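Local atomic coordinates of zinc uptake regulation protein (Escherichia coli, PDB entry 4MTE), a protein that represses zinc-uptake genes such as znuACB by binding their operator DNA with zinc as cofactor, through a winged-helix domain of the Fur family. Residues Phe75-Glu80 / Val86-Phe91; Ala99-Asp104 / Lys110-Glu115; Ile120-Ala125 / Phe130-Asn135. All coordinates share one frame; numbering follows the deposited sequence.

Interaction 1. Residues Phe75-Glu80 / Val86-Phe91; sequences FVHKVE and VLCHLF. With ZN (zinc ion), chain N; nucleotides of chain F.
His77 and Cys88 share one zinc ion: His77 NE2 lies 2.0 Å from the metal and Cys88 SG 2.2 Å, His77 on strand 76-79 and Cys88 just beyond the end of strand 84-87. His96 and both carboxylate oxygens of Glu111 complete the site. The sulfur reaches the metal because it stands anti to the backbone N of Cys88 (chi1 172°), while the imidazole of His77 swings over from the neighbouring strand. Backbone bonds next to both ligands help to set their spacing. His77 and Val86 form an antiparallel hydrogen-bonded pair, with His77 N to Val86 O at 2.8 Å. Cys88 N donates to Phe75 O (2.7 Å), and a weak bond from Leu90 N also reaches Cys88 SG. At the far end of the hairpin Lys78, fully stretched until a bend at chi4, lets NZ donate a hydrogen bond to OP1 of DA21 of chain F (2.7 Å).

Apolar packing surrounds this polar core. The Phe75 ring turns its edge to the face of Phe91 in an edge-to-face pair, planes at 56° and centroids 4.9 Å apart, with CD1 of Phe75 above the centre of the Phe91 ring. An alanine in place of Phe91 would probably leave the Phe75 edge without the face it rests on and open a gap against Leu9 of helix 6-20. Val79 CG2 meets Val86 CG1 beside the strand pair. Because the hairpin and the residue just after it supply two of the zinc ligands, and the hairpin also a phosphate contact, metal occupancy is probably coupled to the position of the DNA-binding wing.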
loop_
_atom_site.group_PDB
_atom_site.type_symbol
_atom_site.label_atom_id
_atom_site.label_comp_id
_atom_site.label_asym_id
_atom_site.label_seq_id
_atom_site.Cartn_x
_atom_site.Cartn_y
_atom_site.Cartn_z
ATOM N N PHE D 75 14.040 -17.500 -23.999
ATOM C CA PHE D 75 12.704 -17.851 -24.475
ATOM C C PHE D 75 11.683 -16.791 -24.080
ATOM O O PHE D 75 10.635 -16.660 -24.714
ATOM C CB PHE D 75 12.285 -19.207 -23.904
ATOM C CG PHE D 75 13.257 -20.310 -24.198
ATOM C CD1 PHE D 75 13.947 -20.336 -25.396
ATOM C CD2 PHE D 75 13.493 -21.311 -23.275
ATOM C CE1 PHE D 75 14.845 -21.340 -25.671
ATOM C CE2 PHE D 75 14.395 -22.319 -23.547
ATOM C CZ PHE D 75 15.070 -22.331 -24.748
ATOM N N VAL D 76 12.003 -16.035 -23.035
ATOM C CA VAL D 76 11.094 -15.037 -22.482
ATOM C C VAL D 76 11.786 -13.682 -22.389
ATOM O O VAL D 76 13.006 -13.607 -22.240
ATOM C CB VAL D 76 10.596 -15.470 -21.077
ATOM C CG1 VAL D 76 9.728 -14.390 -20.429
ATOM C CG2 VAL D 76 9.833 -16.788 -21.168
ATOM N N HIS D 77 10.995 -12.620 -22.510
ATOM C CA HIS D 77 11.460 -11.264 -22.255
ATOM C C HIS D 77 10.679 -10.681 -21.091
ATOM O O HIS D 77 9.487 -10.966 -20.916
ATOM C CB HIS D 77 11.259 -10.373 -23.478
ATOM C CG HIS D 77 12.068 -10.785 -24.666
ATOM N ND1 HIS D 77 13.444 -10.769 -24.672
ATOM C CD2 HIS D 77 11.689 -11.217 -25.891
ATOM C CE1 HIS D 77 13.881 -11.181 -25.850
ATOM N NE2 HIS D 77 12.837 -11.459 -26.606
ATOM N N LYS D 78 11.365 -9.864 -20.303
ATOM C CA LYS D 78 10.729 -9.089 -19.256
ATOM C C LYS D 78 10.326 -7.741 -19.834
ATOM O O LYS D 78 11.133 -7.064 -20.473
ATOM C CB LYS D 78 11.696 -8.881 -18.091
ATOM C CG LYS D 78 11.100 -8.113 -16.927
ATOM C CD LYS D 78 12.135 -7.868 -15.845
ATOM C CE LYS D 78 11.524 -7.198 -14.628
ATOM N NZ LYS D 78 10.550 -8.089 -13.943
ATOM N N VAL D 79 9.073 -7.358 -19.610
ATOM C CA VAL D 79 8.589 -6.039 -19.998
ATOM C C VAL D 79 8.776 -5.095 -18.810
ATOM O O VAL D 79 8.052 -5.183 -17.818
ATOM C CB VAL D 79 7.101 -6.084 -20.412
ATOM C CG1 VAL D 79 6.687 -4.769 -21.062
ATOM C CG2 VAL D 79 6.839 -7.265 -21.350
ATOM N N GLU D 80 9.748 -4.191 -18.925
ATOM C CA GLU D 80 10.223 -3.386 -17.798
ATOM C C GLU D 80 9.318 -2.209 -17.427
ATOM O O GLU D 80 9.295 -1.791 -16.270
ATOM C CB GLU D 80 11.620 -2.844 -18.107
ATOM C CG GLU D 80 12.665 -3.910 -18.403
ATOM C CD GLU D 80 13.147 -4.631 -17.158
ATOM O OE1 GLU D 80 12.579 -4.404 -16.070
ATOM O OE2 GLU D 80 14.103 -5.426 -17.272
ATOM N N VAL D 86 6.783 -11.888 -21.164
ATOM C CA VAL D 86 6.186 -12.341 -22.413
ATOM C C VAL D 86 7.090 -13.322 -23.150
ATOM O O VAL D 86 8.316 -13.214 -23.114
ATOM C CB VAL D 86 5.844 -11.151 -23.341
ATOM C CG1 VAL D 86 7.117 -10.467 -23.847
ATOM C CG2 VAL D 86 4.966 -11.615 -24.497
ATOM N N LEU D 87 6.462 -14.283 -23.818
ATOM C CA LEU D 87 7.178 -15.237 -24.644
ATOM C C LEU D 87 7.855 -14.504 -25.795
ATOM O O LEU D 87 7.301 -13.555 -26.351
ATOM C CB LEU D 87 6.209 -16.286 -25.191
ATOM C CG LEU D 87 6.815 -17.432 -26.004
ATOM C CD1 LEU D 87 7.691 -18.319 -25.129
ATOM C CD2 LEU D 87 5.713 -18.241 -26.666
ATOM N N CYS D 88 9.066 -14.933 -26.133
ATOM C CA CYS D 88 9.756 -14.431 -27.312
ATOM C C CYS D 88 9.333 -15.249 -28.526
ATOM O O CYS D 88 9.426 -16.476 -28.512
ATOM C CB CYS D 88 11.268 -14.529 -27.125
ATOM S SG CYS D 88 12.202 -14.147 -28.613
ATOM N N HIS D 89 8.862 -14.570 -29.567
ATOM C CA HIS D 89 8.437 -15.235 -30.797
ATOM C C HIS D 89 9.525 -15.128 -31.860
ATOM O O HIS D 89 9.239 -15.176 -33.055
ATOM C CB HIS D 89 7.138 -14.611 -31.313
ATOM C CG HIS D 89 6.000 -14.700 -30.343
ATOM N ND1 HIS D 89 5.138 -15.775 -30.303
ATOM C CD2 HIS D 89 5.586 -13.848 -29.377
ATOM C CE1 HIS D 89 4.242 -15.580 -29.350
ATOM N NE2 HIS D 89 4.491 -14.419 -28.774
ATOM N N LEU D 90 10.772 -14.998 -31.413
ATOM C CA LEU D 90 11.900 -14.757 -32.309
ATOM C C LEU D 90 13.192 -15.423 -31.838
ATOM O O LEU D 90 14.278 -14.975 -32.201
ATOM C CB LEU D 90 12.157 -13.251 -32.431
ATOM C CG LEU D 90 11.031 -12.352 -32.941
ATOM C CD1 LEU D 90 11.446 -10.896 -32.786
ATOM C CD2 LEU D 90 10.697 -12.667 -34.391
ATOM N N PHE D 91 13.091 -16.479 -31.034
ATOM C CA PHE D 91 14.294 -17.136 -30.518
ATOM C C PHE D 91 14.732 -18.314 -31.392
ATOM O O PHE D 91 15.729 -18.973 -31.097
ATOM C CB PHE D 91 14.118 -17.564 -29.050
ATOM C CG PHE D 91 13.081 -18.636 -28.830
ATOM C CD1 PHE D 91 13.315 -19.945 -29.220
ATOM C CD2 PHE D 91 11.885 -18.340 -28.197
ATOM C CE1 PHE D 91 12.367 -20.926 -29.009
ATOM C CE2 PHE D 91 10.937 -19.322 -27.980
ATOM C CZ PHE D 91 11.180 -20.615 -28.385
HETATM ZN ZN ZN N . 12.468 -11.931 -28.532
ATOM P P DA F 21 8.562 -8.296 -10.593
ATOM O OP1 DA F 21 9.486 -7.582 -11.498
ATOM O OP2 DA F 21 7.669 -9.354 -11.113
ATOM O "O5'" DA F 21 9.432 -8.929 -9.419
ATOM C "C5'" DA F 21 10.322 -8.073 -8.731
ATOM C "C4'" DA F 21 11.022 -8.804 -7.601
ATOM O "O4'" DA F 21 10.057 -9.173 -6.588
ATOM C "C3'" DA F 21 11.724 -10.104 -7.983
ATOM O "O3'" DA F 21 13.120 -9.857 -7.950
ATOM C "C2'" DA F 21 11.260 -11.130 -6.943
ATOM C "C1'" DA F 21 10.614 -10.255 -5.876
ATOM N N9 DA F 21 9.560 -10.877 -5.082
ATOM C C8 DA F 21 8.293 -11.216 -5.471
ATOM N N7 DA F 21 7.572 -11.754 -4.511
ATOM C C5 DA F 21 8.426 -11.758 -3.421
ATOM C C6 DA F 21 8.280 -12.194 -2.089
ATOM N N6 DA F 21 7.166 -12.737 -1.583
ATOM N N1 DA F 21 9.343 -12.045 -1.278
ATOM C C2 DA F 21 10.467 -11.505 -1.752
ATOM N N3 DA F 21 10.724 -11.059 -2.975
ATOM C C4 DA F 21 9.653 -11.220 -3.760
#

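Interaction 2. Residues Ala99-Asp104 / Lys110-Glu115; sequences AMFICD and KEECAE. With ZN (zinc ion), chain N; ZN (zinc ion), chain M.
Ala99 and Glu112, then Phe101 and Lys110, form two antiparallel hydrogen-bonded pairs flanking the non-hydrogen-bonded pair of Met100 and Glu111, the short strands running at 155° to each other. The four backbone bonds are of ordinary length, as in Lys110 N to Phe101 O at 2.8 Å, and Met100 CA adds a CA-H...O contact to Lys110 O.

Alternation along the strands sorts the side chains onto two faces. On one, Met100 lies obliquely across Glu111: its bend at chi2 brings the terminal methyl round, CE resting 3.5 Å from Glu111 CG, while SD passes beside CB. Glu111 itself is extended, with CG anti to the backbone N (chi1 -169°), and this reach delivers the carboxylate to the zinc ion, where OE1 at 2.0 Å and OE2 at 2.1 Å hold the metal as a bidentate pair. Held by both oxygens, the carboxylate has little freedom to rotate. His77, Cys88 and His96 supply the remaining ligands. On the other face, Phe101 and Glu112 cross at about a right angle, ring and carboxylate planes 60° apart, with Phe101 CD2 3.8 Å from Glu112 OE2. The Phe101 ring also presents its edge, in plane, to Lys110 O, and meets Phe130 of the second subunit edge-to-face.

At the far end of strand 99-103, Cys103 SG binds the other zinc ion at 2.3 Å, together with Cys106, Cys143 and Cys146. A beta hairpin carrying a ligand of each of two metal sites, one of them a four-cysteine zinc site built from CxxC pairs, is consistent with the dimerization domain of Fur-family regulators.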
loop_
_atom_site.group_PDB
_atom_site.type_symbol
_atom_site.label_atom_id
_atom_site.label_comp_id
_atom_site.label_asym_id
_atom_site.label_seq_id
_atom_site.Cartn_x
_atom_site.Cartn_y
_atom_site.Cartn_z
ATOM N N ALA D 99 11.917 -4.482 -30.097
ATOM C CA ALA D 99 11.100 -3.417 -29.542
ATOM C C ALA D 99 9.710 -3.978 -29.270
ATOM O O ALA D 99 9.094 -4.583 -30.148
ATOM C CB ALA D 99 11.028 -2.244 -30.508
ATOM N N MET D 100 9.230 -3.790 -28.046
ATOM C CA MET D 100 7.917 -4.280 -27.650
ATOM C C MET D 100 6.874 -3.201 -27.870
ATOM O O MET D 100 7.023 -2.079 -27.387
ATOM C CB MET D 100 7.929 -4.689 -26.176
ATOM C CG MET D 100 8.885 -5.822 -25.866
ATOM S SD MET D 100 8.345 -7.387 -26.570
ATOM C CE MET D 100 9.790 -8.401 -26.274
ATOM N N PHE D 101 5.822 -3.540 -28.609
ATOM C CA PHE D 101 4.696 -2.633 -28.784
ATOM C C PHE D 101 3.541 -3.110 -27.923
ATOM O O PHE D 101 3.069 -4.235 -28.076
ATOM C CB PHE D 101 4.303 -2.538 -30.256
ATOM C CG PHE D 101 5.318 -1.817 -31.091
ATOM C CD1 PHE D 101 5.150 -0.480 -31.406
ATOM C CD2 PHE D 101 6.456 -2.467 -31.533
ATOM C CE1 PHE D 101 6.090 0.188 -32.165
ATOM C CE2 PHE D 101 7.398 -1.802 -32.290
ATOM C CZ PHE D 101 7.215 -0.474 -32.606
ATOM N N ILE D 102 3.105 -2.230 -27.025
ATOM C CA ILE D 102 2.215 -2.580 -25.925
ATOM C C ILE D 102 0.926 -1.773 -25.973
ATOM O O ILE D 102 0.959 -0.543 -26.007
ATOM C CB ILE D 102 2.897 -2.279 -24.565
ATOM C CG1 ILE D 102 4.229 -3.030 -24.446
ATOM C CG2 ILE D 102 1.973 -2.628 -23.393
ATOM C CD1 ILE D 102 5.134 -2.495 -23.352
ATOM N N CYS D 103 -0.208 -2.466 -25.954
ATOM C CA CYS D 103 -1.497 -1.798 -25.831
ATOM C C CYS D 103 -1.826 -1.625 -24.353
ATOM O O CYS D 103 -1.849 -2.594 -23.598
ATOM C CB CYS D 103 -2.601 -2.594 -26.525
ATOM S SG CYS D 103 -4.189 -1.722 -26.602
ATOM N N ASP D 104 -2.076 -0.386 -23.945
ATOM C CA ASP D 104 -2.333 -0.076 -22.543
ATOM C C ASP D 104 -3.624 -0.721 -22.051
ATOM O O ASP D 104 -3.728 -1.108 -20.887
ATOM C CB ASP D 104 -2.409 1.440 -22.350
ATOM C CG ASP D 104 -1.167 2.154 -22.847
ATOM O OD1 ASP D 104 -0.059 1.596 -22.701
ATOM O OD2 ASP D 104 -1.300 3.273 -23.385
ATOM N N LYS D 110 3.423 -6.872 -29.085
ATOM C CA LYS D 110 4.119 -7.406 -30.255
ATOM C C LYS D 110 5.621 -7.180 -30.147
ATOM O O LYS D 110 6.072 -6.044 -29.969
ATOM C CB LYS D 110 3.589 -6.765 -31.542
ATOM C CG LYS D 110 2.572 -7.621 -32.293
ATOM C CD LYS D 110 3.236 -8.746 -33.083
ATOM C CE LYS D 110 3.957 -8.219 -34.317
ATOM N NZ LYS D 110 4.420 -9.312 -35.219
ATOM N N GLU D 111 6.389 -8.265 -30.241
ATOM C CA GLU D 111 7.838 -8.158 -30.351
ATOM C C GLU D 111 8.201 -7.984 -31.820
ATOM O O GLU D 111 7.923 -8.858 -32.641
ATOM C CB GLU D 111 8.569 -9.385 -29.780
ATOM C CG GLU D 111 10.065 -9.113 -29.664
ATOM C CD GLU D 111 10.928 -10.291 -29.230
ATOM O OE1 GLU D 111 12.148 -10.101 -29.176
ATOM O OE2 GLU D 111 10.447 -11.399 -28.940
ATOM N N GLU D 112 8.816 -6.851 -32.142
ATOM C CA GLU D 112 9.220 -6.557 -33.513
ATOM C C GLU D 112 10.692 -6.169 -33.560
ATOM O O GLU D 112 11.141 -5.300 -32.813
ATOM C CB GLU D 112 8.354 -5.438 -34.095
ATOM C CG GLU D 112 6.865 -5.634 -33.845
ATOM C CD GLU D 112 5.990 -5.006 -34.917
ATOM O OE1 GLU D 112 6.270 -5.214 -36.119
ATOM O OE2 GLU D 112 5.019 -4.307 -34.558
ATOM N N CYS D 113 11.437 -6.824 -34.443
ATOM C CA CYS D 113 12.865 -6.575 -34.572
ATOM C C CYS D 113 13.117 -5.157 -35.067
ATOM O O CYS D 113 12.239 -4.531 -35.660
ATOM C CB CYS D 113 13.495 -7.582 -35.535
ATOM S SG CYS D 113 15.298 -7.488 -35.618
ATOM N N ALA D 114 14.324 -4.656 -34.826
ATOM C CA ALA D 114 14.684 -3.301 -35.222
ATOM C C ALA D 114 16.191 -3.092 -35.099
ATOM O O ALA D 114 16.683 -2.652 -34.059
ATOM C CB ALA D 114 13.932 -2.282 -34.371
ATOM N N GLU D 115 16.918 -3.418 -36.162
ATOM C CA GLU D 115 18.360 -3.207 -36.202
ATOM C C GLU D 115 18.645 -1.713 -36.279
ATOM O O GLU D 115 19.641 -1.221 -35.735
ATOM C CB GLU D 115 18.969 -3.919 -37.414
ATOM C CG GLU D 115 18.600 -5.391 -37.525
ATOM C CD GLU D 115 19.099 -6.212 -36.351
ATOM O OE1 GLU D 115 20.195 -5.912 -35.834
ATOM O OE2 GLU D 115 18.391 -7.157 -35.943
HETATM ZN ZN ZN N . 12.468 -11.931 -28.532
HETATM ZN ZN ZN M . -5.266 -3.196 -27.974
#

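Interaction 3. Residues Ile120-Ala125 / Phe130-Asn135; sequences IMHTLA and FALRHN
Leu132 is the main bump of this contact, pressed into a shallow hollow of the helix formed by Met121, His122 and Ala125. Its two methyls divide the work. CD1 settles between the helix turns, 4.0 Å from Ala125 CB and equally close to Met121 CB, also brushing the backbone oxygen of Met121. CD2 goes the other way, over one face of the His122 imidazole and offset toward its rim, 4.1 Å from NE2. The leucine and histidine side chains meet at about a right angle, so the ring forms a wall of the hollow. Leu132 leaves the strand with its CG trans to the main-chain nitrogen (chi1 -164°), which carries its methyls to the helix, across axes that come no closer than 8.4 Å.

The small Ala125 makes room for its neighbours: its methyl also faces Phe130, with CB 4.2 Å from ring atom CD2. The ring itself leads away from the helix toward the second subunit. Beside these, the backbone closes the connection, Phe130 N donating to Ala125 O at 3.2 Å. Further along the strand Asn135 approaches the base of the Met121 side chain.

Helix 115-127 thus runs back against strand 131-140, their short segments at 150°, in an alpha-beta unit joined by a short connection. Ala131, His134 and Asn135 pair antiparallel with a strand of the second subunit, continuing the sheet across the interface. Such a strand-paired, helix-flanked interface is the arrangement of the dimerization domain in the Fur family.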
loop_
_atom_site.group_PDB
_atom_site.type_symbol
_atom_site.label_atom_id
_atom_site.label_comp_id
_atom_site.label_asym_id
_atom_site.label_seq_id
_atom_site.Cartn_x
_atom_site.Cartn_y
_atom_site.Cartn_z
ATOM N N ILE D 120 21.423 3.045 -34.133
ATOM C CA ILE D 120 21.339 4.423 -33.656
ATOM C C ILE D 120 21.774 4.511 -32.198
ATOM O O ILE D 120 22.473 5.441 -31.805
ATOM C CB ILE D 120 19.905 4.982 -33.785
ATOM C CG1 ILE D 120 19.511 5.094 -35.257
ATOM C CG2 ILE D 120 19.793 6.360 -33.126
ATOM C CD1 ILE D 120 18.025 5.314 -35.476
ATOM N N MET D 121 21.345 3.538 -31.401
ATOM C CA MET D 121 21.694 3.492 -29.988
ATOM C C MET D 121 23.200 3.328 -29.821
ATOM O O MET D 121 23.816 3.993 -28.989
ATOM C CB MET D 121 20.956 2.344 -29.302
ATOM C CG MET D 121 19.489 2.642 -29.017
ATOM S SD MET D 121 19.245 3.637 -27.533
ATOM C CE MET D 121 18.884 5.238 -28.241
ATOM N N HIS D 122 23.789 2.443 -30.616
ATOM C CA HIS D 122 25.235 2.264 -30.604
ATOM C C HIS D 122 25.935 3.544 -31.050
ATOM O O HIS D 122 26.955 3.935 -30.482
ATOM C CB HIS D 122 25.642 1.096 -31.499
ATOM C CG HIS D 122 25.785 -0.200 -30.766
ATOM N ND1 HIS D 122 26.862 -0.479 -29.953
ATOM C CD2 HIS D 122 24.984 -1.292 -30.717
ATOM C CE1 HIS D 122 26.721 -1.687 -29.437
ATOM N NE2 HIS D 122 25.590 -2.201 -29.884
ATOM N N THR D 123 25.375 4.195 -32.062
ATOM C CA THR D 123 25.932 5.442 -32.578
ATOM C C THR D 123 25.902 6.526 -31.505
ATOM O O THR D 123 26.877 7.253 -31.317
ATOM C CB THR D 123 25.161 5.929 -33.824
ATOM O OG1 THR D 123 25.255 4.946 -34.861
ATOM C CG2 THR D 123 25.718 7.257 -34.335
ATOM N N LEU D 124 24.779 6.629 -30.804
ATOM C CA LEU D 124 24.630 7.606 -29.732
ATOM C C LEU D 124 25.541 7.245 -28.568
ATOM O O LEU D 124 26.127 8.117 -27.928
ATOM C CB LEU D 124 23.177 7.665 -29.256
ATOM C CG LEU D 124 22.246 8.603 -30.027
ATOM C CD1 LEU D 124 20.800 8.383 -29.601
ATOM C CD2 LEU D 124 22.649 10.059 -29.817
ATOM N N ALA D 125 25.659 5.948 -28.306
ATOM C CA ALA D 125 26.507 5.455 -27.230
ATOM C C ALA D 125 27.979 5.632 -27.582
ATOM O O ALA D 125 28.815 5.805 -26.700
ATOM C CB ALA D 125 26.207 3.987 -26.952
ATOM N N PHE D 130 30.269 5.427 -23.871
ATOM C CA PHE D 130 29.347 4.488 -23.233
ATOM C C PHE D 130 29.346 3.105 -23.883
ATOM O O PHE D 130 28.905 2.937 -25.020
ATOM C CB PHE D 130 27.923 5.061 -23.221
ATOM C CG PHE D 130 26.975 4.323 -22.316
ATOM C CD1 PHE D 130 26.817 4.713 -20.997
ATOM C CD2 PHE D 130 26.244 3.242 -22.780
ATOM C CE1 PHE D 130 25.948 4.040 -20.158
ATOM C CE2 PHE D 130 25.372 2.565 -21.942
ATOM C CZ PHE D 130 25.225 2.967 -20.631
ATOM N N ALA D 131 29.828 2.117 -23.135
ATOM C CA ALA D 131 29.855 0.734 -23.593
ATOM C C ALA D 131 28.469 0.106 -23.477
ATOM O O ALA D 131 28.148 -0.528 -22.472
ATOM C CB ALA D 131 30.867 -0.069 -22.778
ATOM N N LEU D 132 27.650 0.283 -24.510
ATOM C CA LEU D 132 26.299 -0.264 -24.518
ATOM C C LEU D 132 26.353 -1.788 -24.488
ATOM O O LEU D 132 27.231 -2.394 -25.100
ATOM C CB LEU D 132 25.540 0.214 -25.756
ATOM C CG LEU D 132 24.021 0.046 -25.721
ATOM C CD1 LEU D 132 23.358 1.258 -26.359
ATOM C CD2 LEU D 132 23.596 -1.241 -26.420
ATOM N N ARG D 133 25.413 -2.397 -23.773
ATOM C CA ARG D 133 25.377 -3.847 -23.603
ATOM C C ARG D 133 24.007 -4.386 -23.981
ATOM O O ARG D 133 23.891 -5.417 -24.646
ATOM C CB ARG D 133 25.682 -4.216 -22.149
ATOM C CG ARG D 133 25.617 -5.707 -21.850
ATOM C CD ARG D 133 25.730 -5.983 -20.363
ATOM N NE ARG D 133 25.404 -7.371 -20.048
ATOM C CZ ARG D 133 26.268 -8.381 -20.106
ATOM N NH1 ARG D 133 27.528 -8.170 -20.464
ATOM N NH2 ARG D 133 25.868 -9.609 -19.803
ATOM N N HIS D 134 22.970 -3.679 -23.547
ATOM C CA HIS D 134 21.601 -4.125 -23.747
ATOM C C HIS D 134 20.653 -2.941 -23.894
ATOM O O HIS D 134 20.859 -1.886 -23.290
ATOM C CB HIS D 134 21.158 -5.007 -22.578
ATOM C CG HIS D 134 19.759 -5.511 -22.697
ATOM N ND1 HIS D 134 19.241 -6.005 -23.883
ATOM C CD2 HIS D 134 18.757 -5.606 -21.795
ATOM C CE1 HIS D 134 17.994 -6.376 -23.698
ATOM N NE2 HIS D 134 17.669 -6.143 -22.432
ATOM N N ASN D 135 19.615 -3.135 -24.701
ATOM C CA ASN D 135 18.619 -2.104 -24.963
ATOM C C ASN D 135 17.242 -2.500 -24.458
ATOM O O ASN D 135 16.853 -3.666 -24.524
ATOM C CB ASN D 135 18.531 -1.821 -26.464
ATOM C CG ASN D 135 19.550 -0.805 -26.932
ATOM O OD1 ASN D 135 20.347 -0.295 -26.147
ATOM N ND2 ASN D 135 19.531 -0.509 -28.224
#

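Read from the N terminus, the three contacts follow one another in series, none enclosing or crossing another. Interaction 1 closes the hairpin of strands 76-79 and 84-87 in the DNA-binding half; interaction 2 then closes the hairpin of strands 99-103 and 109-112; interaction 3 folds helix 115-127 back on strand 131-140. The first two touch directly, sharing a zinc ion and packing Val79 against Ile102, which joins the wing to the dimerization sheet. The last two do not touch but both reach the same sheet, since strands 99-103 and 131-140 are neighbours in it, and both face the second subunit. Together the three contacts run from the DNA through the metal to the dimer interface.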